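Local coordinates for NAD-dependent epimerase/dehydratase domain-containing protein (Ruegeria pomeroyi DSS-3, PDB 3IUS) that is of unknown function but, as a member of the NAD-dependent epimerase/dehydratase family with a Rossmann-type fold, probably binds a dinucleotide cofactor, at residues F11-Y15 against T16-L20; V185-I188 against A189-L192; D240-P243 against M244-S247; Y270-Y273 against R274-L277. All coordinates share one frame; numbering follows the deposited sequence.

Contact 1 (F11-Y15 against T16-L20); sequences FGHGY and TARVL. With EDO (1,2-ethanediol), chain E.
Arg18 reaches back from the first turn of its helix to grip the carbonyl oxygen of His13: NE donates over 2.9 Å to His13 O with an N-H...O angle of 147°, and NH2, also hydrogen-bonded to Gln40 OE1, adds a weak bond to that oxygen. NE is tilted out of the carbonyl plane, and the arginine chain runs extended from CG to NE to span the distance. On its way Arg18 CG comes 3.3 Å from CD2 of His13, whose ring carries the backbone N of Arg18 over one face. Ala17 CB lies on the same side, 3.5 Å from His13 ND1. With CG anti to the backbone N (chi1 -165°), the imidazole is laid along the helix start, where Ser10 OG holds ND1 and Ser21 OG and Ser47 OG meet NE2. A water bridges Gly14 N and Ala17 N, accepting from each over 3.0 Å. Replacing Arg18 by an alanine would probably leave His13 O without these two donors and let the loop before the helix shift. Gly12, Gly14 and Ala17 fit a GxGxxA pattern, and the strand-turn-helix they shape is consistent with the dinucleotide-binding turn of a Rossmann fold.

Contact 2 (V185-I188 against A189-L192); sequences VEDI and AQVL
Asp187 and Gln190 each turn their CG anti to the carbonyl carbon (chi1 -80° and -85°), which sends the two side chains the same way, side by side, from neighbouring turns of the helix. Gln190 then continues extended, and its NE2 donates 2.9 Å to Asp187 OD1. That oxygen is met nearly along its C-O axis, while it sits somewhat out of the amide plane. The carboxylate has further partners outside the helix, the strongest being Lys269 N, which also donates to OD1, while Gln190 NE2 donates to Arg267 O. The buried acid and its glutamine neighbour therefore tie the helix to the chain segment 267-269, and Gln190 helps to fix the rotation of the carboxylate. On a different side of the helix, Ile188 and Leu192 lie alongside each other, CG2 of the isoleucine 4.0 Å from CD1 of the leucine. Ile188 packs on Leu151 and Ile154 of strand 146-155, and Leu192 on Phe149 of that strand. Backbone bonds carry the turn beneath, from Ala189 N to Val185 O (3.1 Å) through to Leu192 N to Ile188 O (2.9 Å, N-H...O angle 174°). Held between strand 146-155, helix 15-24 and the 267-269 segment, this is a buried helix laid against the parallel sheet of a Rossmann-type alpha/beta fold.

Contact 3 (D240-P243 against M244-S247); sequences DLTP and MARS
Thr242 caps the N-terminus of the short helix 243-247 in a surface contact, its centre about 22 Å from the centre of the chain, where the loop after strand 233-235 turns into the helix. The capping bond runs from Ala245 N to Thr242 OG1; it is weak at 3.3 Å but nearly straight, with an N-H...O angle of 170°. Thr242 chi1 of 68° sets OG1 between the backbone N and the carbonyl carbon, which turns the hydroxyl to face the first turn. OG1 also lies 3.6 Å from Ala245 CB, and it is 4.1 Å from CB of Met244, a selenomethionine. Two backbone bonds complete the start of the helix: Arg246 N to Thr242 O over 2.9 Å, and Ser247 N to Pro243 O over the same 2.9 Å but in a more bent hydrogen bond (N-H...O 135°). Pro243 takes the first helical position after the cap, where its lack of an N-H costs the helix nothing. One residue before the cap, Leu241 places its CB 3.8 Å from Ala245 CB, so that an apolar touch accompanies the polar one. Arg246 CB lies 3.5 Å from Thr242 O. Outward from this turn, Leu241 leans on Arg171, Arg246 on Phe236 just beyond strand 233-235, and Ser247 on Ala125 just ahead of helix 126-140.

Contact 4 (Y270-Y273 against R274-L277); sequences YPNY and RVGL
Tyr273 offers one ring face to Arg274, whose CG sits 3.8 Å from the ring centroid and 21° off the normal, a CH-pi contact; Leu277 CD2 approaches that ring at its edge, 4.3 Å from CD1. The guanidinium of Arg274 stands almost perpendicular to the tyrosine ring, with Tyr273 OH at its edge and in its plane, where NH1 gives a weak 3.4 Å bond. Over one guanidinium face lies Asn272 OD1, the amide stacked at only 19° to it. The stronger partner of NH1 is Glu211, in a salt bridge. Asn272 OD1 is also the cap, accepting weakly from Arg274 N (2.9 Å) and, in a straighter bond, from Val275 N (3.2 Å), the latter donor well above the carbonyl plane. Asn272 chi1 of 67° turns the amide toward these N-H groups. Pro271 CD meets Val275 CG2 at 3.8 Å, and Tyr270 CD1 lies 3.7 Å from Gly276 CA. An alanine in place of Tyr273 would probably leave Arg274 CG without its aromatic face and open a gap beside Leu277. An asparagine N-cap ahead of helix 273-282, with backbone bonds such as Gly276 N to Asn272 O, is a familiar way to begin an alpha-helix.

Overall arrangement
Contact 2 is buried, contacts 1 and 4 partly so, and contact 3 lies at the surface. Contacts 1 and 2 are nearest the centre of the chain and touch directly: Thr16 CG2 meets Ile188 CG2 at 3.6 Å, so helices 15-24 and 185-197 pack through aliphatic groups. Contact 4 joins contact 2 by a probable hydrogen bond from Tyr270 N to Asp187 OD2, 3.0 Å. Contact 3 stands apart, its nearest atoms about 17 Å from those of contact 1. Contacts 1, 3 and 4 are helix starts, whereas contact 2 lies within one helix. Side-chain caps serve contacts 3 and 4, by threonine and asparagine; in contact 1 a water accepts from a first-turn N-H, while an arginine donates back to the loop.

Contact 1 (F11-Y15 against T16-L20)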
ATOM      1  N   PHE A  11     -10.310  -7.127   4.722  1.00 18.04           N
ATOM      2  CA  PHE A  11      -9.646  -8.417   4.537  1.00 19.75           C
ATOM      3  C   PHE A  11      -8.141  -8.235   4.608  1.00 18.08           C
ATOM      4  O   PHE A  11      -7.572  -7.409   3.888  1.00 17.73           O
ATOM      5  CB  PHE A  11     -10.015  -9.035   3.185  1.00 20.32           C
ATOM      6  CG  PHE A  11     -11.454  -9.433   3.070  1.00 19.71           C
ATOM      7  CD1 PHE A  11     -11.872 -10.697   3.462  1.00 26.93           C
ATOM      8  CD2 PHE A  11     -12.389  -8.550   2.561  1.00 26.69           C
ATOM      9  CE1 PHE A  11     -13.201 -11.069   3.351  1.00 27.80           C
ATOM     10  CE2 PHE A  11     -13.715  -8.912   2.448  1.00 27.50           C
ATOM     11  CZ  PHE A  11     -14.123 -10.169   2.848  1.00 21.88           C
ATOM     12  N   GLY A  12      -7.489  -9.018   5.457  1.00 18.86           N
ATOM     13  CA  GLY A  12      -6.064  -8.862   5.663  1.00 19.73           C
ATOM     14  C   GLY A  12      -5.795  -7.531   6.331  1.00 18.61           C
ATOM     15  O   GLY A  12      -5.009  -6.719   5.843  1.00 21.18           O
ATOM     16  N   HIS A  13      -6.475  -7.309   7.452  1.00 19.86           N
ATOM     17  CA  HIS A  13      -6.363  -6.076   8.221  1.00 19.76           C
ATOM     18  C   HIS A  13      -4.977  -5.956   8.847  1.00 21.13           C
ATOM     19  O   HIS A  13      -4.780  -6.314  10.007  1.00 22.22           O
ATOM     20  CB  HIS A  13      -7.415  -6.077   9.323  1.00 18.57           C
ATOM     21  CG  HIS A  13      -7.633  -4.740   9.960  1.00 24.00           C
ATOM     22  ND1 HIS A  13      -8.427  -3.766   9.392  1.00 23.29           N
ATOM     23  CD2 HIS A  13      -7.185  -4.225  11.129  1.00 21.75           C
ATOM     24  CE1 HIS A  13      -8.447  -2.704  10.178  1.00 23.20           C
ATOM     25  NE2 HIS A  13      -7.702  -2.956  11.239  1.00 18.88           N
ATOM     26  N   GLY A  14      -4.023  -5.443   8.076  1.00 18.01           N
ATOM     27  CA  GLY A  14      -2.645  -5.360   8.528  1.00 26.24           C
ATOM     28  C   GLY A  14      -2.169  -3.945   8.800  1.00 24.27           C
ATOM     29  O   GLY A  14      -2.942  -3.086   9.214  1.00 18.30           O
ATOM     30  N   TYR A  15      -0.886  -3.713   8.552  1.00 25.91           N
ATOM     31  CA  TYR A  15      -0.235  -2.446   8.866  1.00 26.61           C
ATOM     32  C   TYR A  15      -1.029  -1.222   8.404  1.00 24.46           C
ATOM     33  O   TYR A  15      -1.338  -0.339   9.205  1.00 21.58           O
ATOM     34  CB  TYR A  15       1.182  -2.427   8.283  1.00 26.81           C
ATOM     35  CG  TYR A  15       1.985  -1.206   8.670  1.00 23.09           C
ATOM     36  CD1 TYR A  15       2.549  -1.093   9.937  1.00 27.27           C
ATOM     37  CD2 TYR A  15       2.178  -0.170   7.771  1.00 20.10           C
ATOM     38  CE1 TYR A  15       3.278   0.031  10.295  1.00 30.81           C
ATOM     39  CE2 TYR A  15       2.902   0.953   8.117  1.00 23.56           C
ATOM     40  CZ  TYR A  15       3.452   1.050   9.376  1.00 25.73           C
ATOM     41  OH  TYR A  15       4.171   2.172   9.712  1.00 21.53           O
ATOM     42  N   THR A  16      -1.362  -1.186   7.117  1.00 16.93           N
ATOM     43  CA  THR A  16      -2.065  -0.051   6.527  1.00 20.26           C
ATOM     44  C   THR A  16      -3.498   0.085   7.034  1.00 18.44           C
ATOM     45  O   THR A  16      -3.904   1.157   7.479  1.00 17.36           O
ATOM     46  CB  THR A  16      -2.068  -0.139   4.987  1.00 21.29           C
ATOM     47  OG1 THR A  16      -0.727   0.012   4.505  1.00 23.92           O
ATOM     48  CG2 THR A  16      -2.946   0.944   4.374  1.00 18.15           C
ATOM     49  N   ALA A  17      -4.264  -0.997   6.957  1.00 17.22           N
ATOM     50  CA  ALA A  17      -5.671  -0.968   7.352  1.00 17.06           C
ATOM     51  C   ALA A  17      -5.862  -0.600   8.829  1.00 18.88           C
ATOM     52  O   ALA A  17      -6.867  -0.004   9.201  1.00 17.37           O
ATOM     53  CB  ALA A  17      -6.335  -2.309   7.039  1.00 17.28           C
ATOM     54  N   ARG A  18      -4.888  -0.952   9.667  1.00 17.50           N
ATOM     55  CA  ARG A  18      -4.956  -0.633  11.092  1.00 17.74           C
ATOM     56  C   ARG A  18      -4.846   0.863  11.373  1.00 17.51           C
ATOM     57  O   ARG A  18      -5.485   1.372  12.295  1.00 17.63           O
ATOM     58  CB  ARG A  18      -3.900  -1.417  11.876  1.00 18.04           C
ATOM     59  CG  ARG A  18      -4.246  -2.888  11.993  1.00 18.37           C
ATOM     60  CD  ARG A  18      -3.083  -3.714  12.489  1.00 20.49           C
ATOM     61  NE  ARG A  18      -3.277  -5.117  12.139  1.00 21.74           N
ATOM     62  CZ  ARG A  18      -2.469  -6.104  12.504  1.00 27.51           C
ATOM     63  NH1 ARG A  18      -1.398  -5.845  13.244  1.00 27.94           N
ATOM     64  NH2 ARG A  18      -2.735  -7.350  12.127  1.00 25.77           N
ATOM     65  N   VAL A  19      -4.038   1.573  10.590  1.00 17.80           N
ATOM     66  CA  VAL A  19      -3.952   3.016  10.757  0.50 16.96           C
ATOM     67  C   VAL A  19      -5.282   3.656  10.377  1.00 16.80           C
ATOM     68  O   VAL A  19      -5.733   4.586  11.042  1.00 21.05           O
ATOM     69  CB  VAL A  19      -2.801   3.651   9.950  0.50 21.64           C
ATOM     70  CG1 VAL A  19      -1.490   2.942  10.245  0.50 16.84           C
ATOM     71  CG2 VAL A  19      -3.110   3.638   8.471  0.50 22.72           C
ATOM     72  N   LEU A  20      -5.917   3.139   9.332  1.00 16.71           N
ATOM     73  CA  LEU A  20      -7.229   3.632   8.931  1.00 16.59           C
ATOM     74  C   LEU A  20      -8.258   3.355  10.018  1.00 19.22           C
ATOM     75  O   LEU A  20      -9.014   4.248  10.401  1.00 19.23           O
ATOM     76  CB  LEU A  20      -7.672   2.979   7.625  1.00 16.48           C
ATOM     77  CG  LEU A  20      -9.084   3.353   7.174  1.00 16.41           C
ATOM     78  CD1 LEU A  20      -9.212   4.855   6.976  1.00 26.84           C
ATOM     79  CD2 LEU A  20      -9.455   2.597   5.908  1.00 17.32           C
TER
HETATM   80  C1  EDO E 286      -3.084   6.160  13.094  1.00 38.95           C
HETATM   81  O1  EDO E 286      -4.513   6.310  12.739  1.00 27.60           O
HETATM   82  C2  EDO E 286      -2.754   5.008  13.999  1.00 37.62           C
HETATM   83  O2  EDO E 286      -1.697   4.076  14.026  1.00 33.96           O
HETATM   84  O   HOH W   1      -3.651  -3.662   5.693  1.00 14.73           O

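Contact 2 (V185-I188 against A189-L192)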
ATOM      1  N   VAL A 185       2.328   5.830   5.591  1.00 16.17           N
ATOM      2  CA  VAL A 185       1.083   5.129   5.904  1.00 19.28           C
ATOM      3  C   VAL A 185      -0.054   6.073   6.318  1.00 16.59           C
ATOM      4  O   VAL A 185      -1.231   5.816   6.014  1.00 16.90           O
ATOM      5  CB  VAL A 185       1.308   4.013   6.959  1.00 22.88           C
ATOM      6  CG1 VAL A 185       1.733   4.603   8.303  1.00 16.18           C
ATOM      7  CG2 VAL A 185       0.068   3.137   7.093  1.00 18.86           C
ATOM      8  N   GLU A 186       0.286   7.172   6.986  1.00 15.52           N
ATOM      9  CA  GLU A 186      -0.725   8.167   7.353  1.00 19.14           C
ATOM     10  C   GLU A 186      -1.387   8.788   6.124  1.00 21.00           C
ATOM     11  O   GLU A 186      -2.583   9.082   6.131  1.00 17.89           O
ATOM     12  CB  GLU A 186      -0.139   9.256   8.255  1.00 22.83           C
ATOM     13  CG  GLU A 186      -0.017   8.843   9.719  1.00 36.04           C
ATOM     14  CD  GLU A 186      -1.368   8.637  10.397  1.00 46.19           C
ATOM     15  OE1 GLU A 186      -1.403   8.000  11.474  1.00 49.63           O
ATOM     16  OE2 GLU A 186      -2.392   9.112   9.862  1.00 46.98           O
ATOM     17  N   ASP A 187      -0.601   8.991   5.068  1.00 19.09           N
ATOM     18  CA  ASP A 187      -1.126   9.551   3.834  1.00 17.88           C
ATOM     19  C   ASP A 187      -1.993   8.552   3.075  1.00 18.04           C
ATOM     20  O   ASP A 187      -2.963   8.932   2.414  1.00 16.80           O
ATOM     21  CB  ASP A 187       0.005  10.102   2.965  1.00 16.14           C
ATOM     22  CG  ASP A 187       0.473  11.473   3.432  1.00 22.67           C
ATOM     23  OD1 ASP A 187      -0.377  12.234   3.951  1.00 19.47           O
ATOM     24  OD2 ASP A 187       1.676  11.786   3.295  1.00 18.48           O
ATOM     25  N   ILE A 188      -1.662   7.270   3.175  1.00 17.84           N
ATOM     26  CA  ILE A 188      -2.558   6.257   2.633  1.00 22.47           C
ATOM     27  C   ILE A 188      -3.914   6.351   3.334  1.00 15.05           C
ATOM     28  O   ILE A 188      -4.977   6.310   2.691  1.00 15.67           O
ATOM     29  CB  ILE A 188      -2.001   4.834   2.801  1.00 21.92           C
ATOM     30  CG1 ILE A 188      -0.626   4.711   2.135  1.00 18.34           C
ATOM     31  CG2 ILE A 188      -2.989   3.826   2.214  1.00 17.76           C
ATOM     32  CD1 ILE A 188       0.106   3.396   2.446  1.00 21.85           C
ATOM     33  N   ALA A 189      -3.880   6.492   4.656  1.00 17.29           N
ATOM     34  CA  ALA A 189      -5.108   6.595   5.441  1.00 20.24           C
ATOM     35  C   ALA A 189      -5.957   7.784   4.982  1.00 16.10           C
ATOM     36  O   ALA A 189      -7.182   7.684   4.877  1.00 18.93           O
ATOM     37  CB  ALA A 189      -4.786   6.696   6.928  1.00 20.49           C
ATOM     38  N   GLN A 190      -5.289   8.901   4.695  1.00 16.51           N
ATOM     39  CA  GLN A 190      -5.951  10.094   4.184  1.00 19.59           C
ATOM     40  C   GLN A 190      -6.679   9.811   2.879  1.00 16.35           C
ATOM     41  O   GLN A 190      -7.843  10.180   2.703  1.00 14.68           O
ATOM     42  CB  GLN A 190      -4.933  11.210   3.941  1.00 22.96           C
ATOM     43  CG  GLN A 190      -4.611  12.055   5.152  1.00 27.58           C
ATOM     44  CD  GLN A 190      -4.147  13.448   4.760  1.00 30.39           C
ATOM     45  OE1 GLN A 190      -4.846  14.433   4.989  1.00 35.67           O
ATOM     46  NE2 GLN A 190      -2.973  13.530   4.147  1.00 24.49           N
ATOM     47  N   VAL A 191      -5.975   9.170   1.955  1.00 19.63           N
ATOM     48  CA  VAL A 191      -6.535   8.858   0.645  1.00 21.28           C
ATOM     49  C   VAL A 191      -7.759   7.947   0.753  1.00 17.16           C
ATOM     50  O   VAL A 191      -8.814   8.216   0.157  1.00 16.41           O
ATOM     51  CB  VAL A 191      -5.467   8.222  -0.275  1.00 16.49           C
ATOM     52  CG1 VAL A 191      -6.110   7.644  -1.534  1.00 15.18           C
ATOM     53  CG2 VAL A 191      -4.391   9.247  -0.624  1.00 16.23           C
ATOM     54  N   LEU A 192      -7.619   6.870   1.517  1.00 14.83           N
ATOM     55  CA  LEU A 192      -8.713   5.924   1.712  1.00 18.69           C
ATOM     56  C   LEU A 192      -9.935   6.626   2.287  1.00 21.07           C
ATOM     57  O   LEU A 192     -11.056   6.476   1.782  1.00 16.20           O
ATOM     58  CB  LEU A 192      -8.269   4.770   2.616  1.00 18.57           C
ATOM     59  CG  LEU A 192      -7.250   3.834   1.962  1.00 20.28           C
ATOM     60  CD1 LEU A 192      -6.775   2.735   2.931  1.00 15.66           C
ATOM     61  CD2 LEU A 192      -7.837   3.231   0.689  1.00 16.84           C
TER

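Contact 3 (D240-P243 against M244-S247)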
ATOM      1  N   ASP A 240      25.826  -9.123  -5.630  1.00 44.35           N
ATOM      2  CA  ASP A 240      25.363 -10.505  -5.499  1.00 48.95           C
ATOM      3  C   ASP A 240      24.030 -10.574  -4.761  1.00 44.03           C
ATOM      4  O   ASP A 240      23.970 -10.934  -3.584  1.00 42.79           O
ATOM      5  CB  ASP A 240      26.397 -11.380  -4.793  1.00 57.91           C
ATOM      6  CG  ASP A 240      26.078 -12.860  -4.910  1.00 66.05           C
ATOM      7  OD1 ASP A 240      26.216 -13.584  -3.900  1.00 68.34           O
ATOM      8  OD2 ASP A 240      25.675 -13.294  -6.013  1.00 67.50           O
ATOM      9  N   LEU A 241      22.962 -10.214  -5.459  1.00 41.48           N
ATOM     10  CA  LEU A 241      21.637 -10.225  -4.868  1.00 39.12           C
ATOM     11  C   LEU A 241      20.899 -11.493  -5.262  1.00 32.41           C
ATOM     12  O   LEU A 241      21.164 -12.071  -6.313  1.00 35.63           O
ATOM     13  CB  LEU A 241      20.841  -9.006  -5.331  1.00 40.47           C
ATOM     14  CG  LEU A 241      21.396  -7.631  -4.953  1.00 43.97           C
ATOM     15  CD1 LEU A 241      20.509  -6.526  -5.509  1.00 40.26           C
ATOM     16  CD2 LEU A 241      21.535  -7.505  -3.442  1.00 45.98           C
ATOM     17  N   THR A 242      19.983 -11.926  -4.407  1.00 27.40           N
ATOM     18  CA  THR A 242      19.083 -13.012  -4.751  1.00 25.51           C
ATOM     19  C   THR A 242      18.189 -12.514  -5.875  1.00 24.75           C
ATOM     20  O   THR A 242      18.051 -11.305  -6.068  1.00 24.75           O
ATOM     21  CB  THR A 242      18.209 -13.415  -3.551  1.00 23.14           C
ATOM     22  OG1 THR A 242      17.293 -12.356  -3.254  1.00 25.64           O
ATOM     23  CG2 THR A 242      19.078 -13.692  -2.326  1.00 22.95           C
ATOM     24  N   PRO A 243      17.596 -13.442  -6.635  1.00 22.23           N
ATOM     25  CA  PRO A 243      16.690 -13.073  -7.728  1.00 21.90           C
ATOM     26  C   PRO A 243      15.612 -12.088  -7.287  1.00 24.21           C
ATOM     27  O   PRO A 243      15.364 -11.115  -7.992  1.00 22.15           O
ATOM     28  CB  PRO A 243      16.075 -14.412  -8.129  1.00 22.87           C
ATOM     29  CG  PRO A 243      17.152 -15.408  -7.819  1.00 21.56           C
ATOM     30  CD  PRO A 243      17.823 -14.898  -6.571  1.00 20.19           C
HETATM   31  N   MSE A 244      14.990 -12.332  -6.137  1.00 27.00           N
HETATM   32  CA  MSE A 244      13.960 -11.434  -5.624  1.00 26.79           C
HETATM   33  C   MSE A 244      14.501 -10.018  -5.430  1.00 24.38           C
HETATM   34  O   MSE A 244      13.937  -9.058  -5.943  1.00 23.74           O
HETATM   35  CB  MSE A 244      13.389 -11.962  -4.308  1.00 26.60           C
HETATM   36  CG  MSE A 244      12.207 -11.166  -3.776  1.00 32.51           C
HETATM   37 SE   MSE A 244      10.706 -11.081  -5.033  0.65 58.02          SE
HETATM   38  CE  MSE A 244       9.367 -10.359  -3.807  1.00 48.05           C
ATOM     39  N   ALA A 245      15.600  -9.898  -4.689  1.00 24.98           N
ATOM     40  CA  ALA A 245      16.201  -8.596  -4.433  1.00 27.92           C
ATOM     41  C   ALA A 245      16.529  -7.891  -5.743  1.00 23.43           C
ATOM     42  O   ALA A 245      16.300  -6.688  -5.892  1.00 26.24           O
ATOM     43  CB  ALA A 245      17.456  -8.749  -3.571  1.00 25.81           C
ATOM     44  N   ARG A 246      17.061  -8.649  -6.696  1.00 21.49           N
ATOM     45  CA  ARG A 246      17.445  -8.099  -7.989  1.00 24.72           C
ATOM     46  C   ARG A 246      16.229  -7.609  -8.767  1.00 26.36           C
ATOM     47  O   ARG A 246      16.312  -6.630  -9.507  1.00 23.16           O
ATOM     48  CB  ARG A 246      18.194  -9.153  -8.809  1.00 30.77           C
ATOM     49  CG  ARG A 246      18.408  -8.781 -10.267  1.00 37.80           C
ATOM     50  CD  ARG A 246      19.144  -9.883 -11.010  1.00 44.99           C
ATOM     51  NE  ARG A 246      20.396 -10.229 -10.343  1.00 53.20           N
ATOM     52  CZ  ARG A 246      21.559  -9.630 -10.581  1.00 57.04           C
ATOM     53  NH1 ARG A 246      21.630  -8.654 -11.479  1.00 55.53           N
ATOM     54  NH2 ARG A 246      22.649 -10.007  -9.924  1.00 56.01           N
ATOM     55  N   SER A 247      15.102  -8.290  -8.590  1.00 24.77           N
ATOM     56  CA  SER A 247      13.891  -7.982  -9.343  0.50 26.15           C
ATOM     57  C   SER A 247      13.375  -6.574  -9.053  1.00 31.33           C
ATOM     58  O   SER A 247      12.649  -5.991  -9.862  1.00 31.62           O
ATOM     59  CB  SER A 247      12.797  -9.013  -9.050  0.50 24.08           C
ATOM     60  OG  SER A 247      11.720  -8.889  -9.965  0.50 28.40           O
TER

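Contact 4 (Y270-Y273 against R274-L277)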
ATOM      1  N   TYR A 270       3.180  14.150   4.356  1.00 17.36           N
ATOM      2  CA  TYR A 270       4.607  13.919   4.159  1.00 18.39           C
ATOM      3  C   TYR A 270       4.920  13.824   2.667  1.00 14.04           C
ATOM      4  O   TYR A 270       5.010  12.734   2.112  1.00 14.08           O
ATOM      5  CB  TYR A 270       5.062  12.653   4.891  1.00 19.47           C
ATOM      6  CG  TYR A 270       4.664  12.612   6.351  1.00 18.75           C
ATOM      7  CD1 TYR A 270       5.335  13.378   7.296  1.00 18.10           C
ATOM      8  CD2 TYR A 270       3.630  11.795   6.787  1.00 18.62           C
ATOM      9  CE1 TYR A 270       4.974  13.344   8.637  1.00 20.83           C
ATOM     10  CE2 TYR A 270       3.262  11.754   8.126  1.00 19.81           C
ATOM     11  CZ  TYR A 270       3.941  12.527   9.045  1.00 21.05           C
ATOM     12  OH  TYR A 270       3.576  12.482  10.373  1.00 25.28           O
ATOM     13  N   PRO A 271       5.085  14.981   2.012  1.00 19.49           N
ATOM     14  CA  PRO A 271       5.303  15.071   0.561  1.00 19.15           C
ATOM     15  C   PRO A 271       6.584  14.395   0.086  1.00 13.68           C
ATOM     16  O   PRO A 271       6.693  14.047  -1.087  1.00 13.55           O
ATOM     17  CB  PRO A 271       5.390  16.587   0.318  1.00 22.48           C
ATOM     18  CG  PRO A 271       5.704  17.161   1.665  1.00 18.55           C
ATOM     19  CD  PRO A 271       4.934  16.314   2.610  1.00 16.73           C
ATOM     20  N   ASN A 272       7.541  14.211   0.989  1.00 13.89           N
ATOM     21  CA  ASN A 272       8.805  13.584   0.627  1.00 18.86           C
ATOM     22  C   ASN A 272       9.445  12.858   1.803  1.00 15.51           C
ATOM     23  O   ASN A 272       9.030  13.034   2.952  1.00 14.41           O
ATOM     24  CB  ASN A 272       9.776  14.601   0.004  1.00 19.22           C
ATOM     25  CG  ASN A 272      10.253  15.655   0.994  1.00 16.34           C
ATOM     26  OD1 ASN A 272      11.089  15.379   1.868  1.00 15.58           O
ATOM     27  ND2 ASN A 272       9.754  16.880   0.845  1.00 15.05           N
ATOM     28  N   TYR A 273      10.450  12.039   1.498  1.00 14.38           N
ATOM     29  CA  TYR A 273      11.083  11.162   2.480  1.00 18.56           C
ATOM     30  C   TYR A 273      11.824  11.936   3.561  1.00 19.47           C
ATOM     31  O   TYR A 273      11.963  11.454   4.681  1.00 18.61           O
ATOM     32  CB  TYR A 273      12.045  10.170   1.803  1.00 17.13           C
ATOM     33  CG  TYR A 273      13.336  10.792   1.330  1.00 14.72           C
ATOM     34  CD1 TYR A 273      14.510  10.655   2.060  1.00 17.61           C
ATOM     35  CD2 TYR A 273      13.385  11.518   0.153  1.00 15.79           C
ATOM     36  CE1 TYR A 273      15.689  11.230   1.626  1.00 20.08           C
ATOM     37  CE2 TYR A 273      14.551  12.094  -0.284  1.00 14.45           C
ATOM     38  CZ  TYR A 273      15.701  11.948   0.456  1.00 20.20           C
ATOM     39  OH  TYR A 273      16.855  12.532   0.007  1.00 24.53           O
ATOM     40  N   ARG A 274      12.309  13.128   3.226  1.00 17.27           N
ATOM     41  CA  ARG A 274      13.039  13.927   4.204  1.00 17.20           C
ATOM     42  C   ARG A 274      12.137  14.415   5.332  1.00 17.78           C
ATOM     43  O   ARG A 274      12.507  14.321   6.494  1.00 17.72           O
ATOM     44  CB  ARG A 274      13.803  15.087   3.551  1.00 14.74           C
ATOM     45  CG  ARG A 274      15.053  14.639   2.772  1.00 14.79           C
ATOM     46  CD  ARG A 274      15.789  15.815   2.134  1.00 22.67           C
ATOM     47  NE  ARG A 274      14.895  16.660   1.340  1.00 34.45           N
ATOM     48  CZ  ARG A 274      14.469  16.354   0.117  1.00 32.52           C
ATOM     49  NH1 ARG A 274      14.854  15.220  -0.449  1.00 34.79           N
ATOM     50  NH2 ARG A 274      13.656  17.177  -0.536  1.00 27.61           N
ATOM     51  N   VAL A 275      10.952  14.927   5.005  1.00 14.72           N
ATOM     52  CA  VAL A 275      10.049  15.384   6.059  1.00 14.77           C
ATOM     53  C   VAL A 275       9.429  14.199   6.794  1.00 14.97           C
ATOM     54  O   VAL A 275       9.201  14.258   8.007  1.00 15.16           O
ATOM     55  CB  VAL A 275       8.951  16.340   5.533  1.00 23.33           C
ATOM     56  CG1 VAL A 275       9.547  17.714   5.241  1.00 28.74           C
ATOM     57  CG2 VAL A 275       8.304  15.773   4.305  1.00 25.53           C
ATOM     58  N   GLY A 276       9.170  13.119   6.061  1.00 14.94           N
ATOM     59  CA  GLY A 276       8.673  11.896   6.666  1.00 15.15           C
ATOM     60  C   GLY A 276       9.676  11.308   7.652  1.00 16.90           C
ATOM     61  O   GLY A 276       9.322  10.919   8.767  1.00 16.75           O
ATOM     62  N   LEU A 277      10.932  11.240   7.237  1.00 16.40           N
ATOM     63  CA  LEU A 277      11.983  10.680   8.088  1.00 15.83           C
ATOM     64  C   LEU A 277      12.273  11.512   9.335  1.00 18.09           C
ATOM     65  O   LEU A 277      12.538  10.964  10.410  1.00 17.95           O
ATOM     66  CB  LEU A 277      13.277  10.454   7.295  1.00 20.68           C
ATOM     67  CG  LEU A 277      13.558   9.017   6.844  1.00 23.76           C
ATOM     68  CD1 LEU A 277      12.373   8.467   6.107  1.00 16.53           C
ATOM     69  CD2 LEU A 277      14.819   8.911   5.985  1.00 17.39           C
TER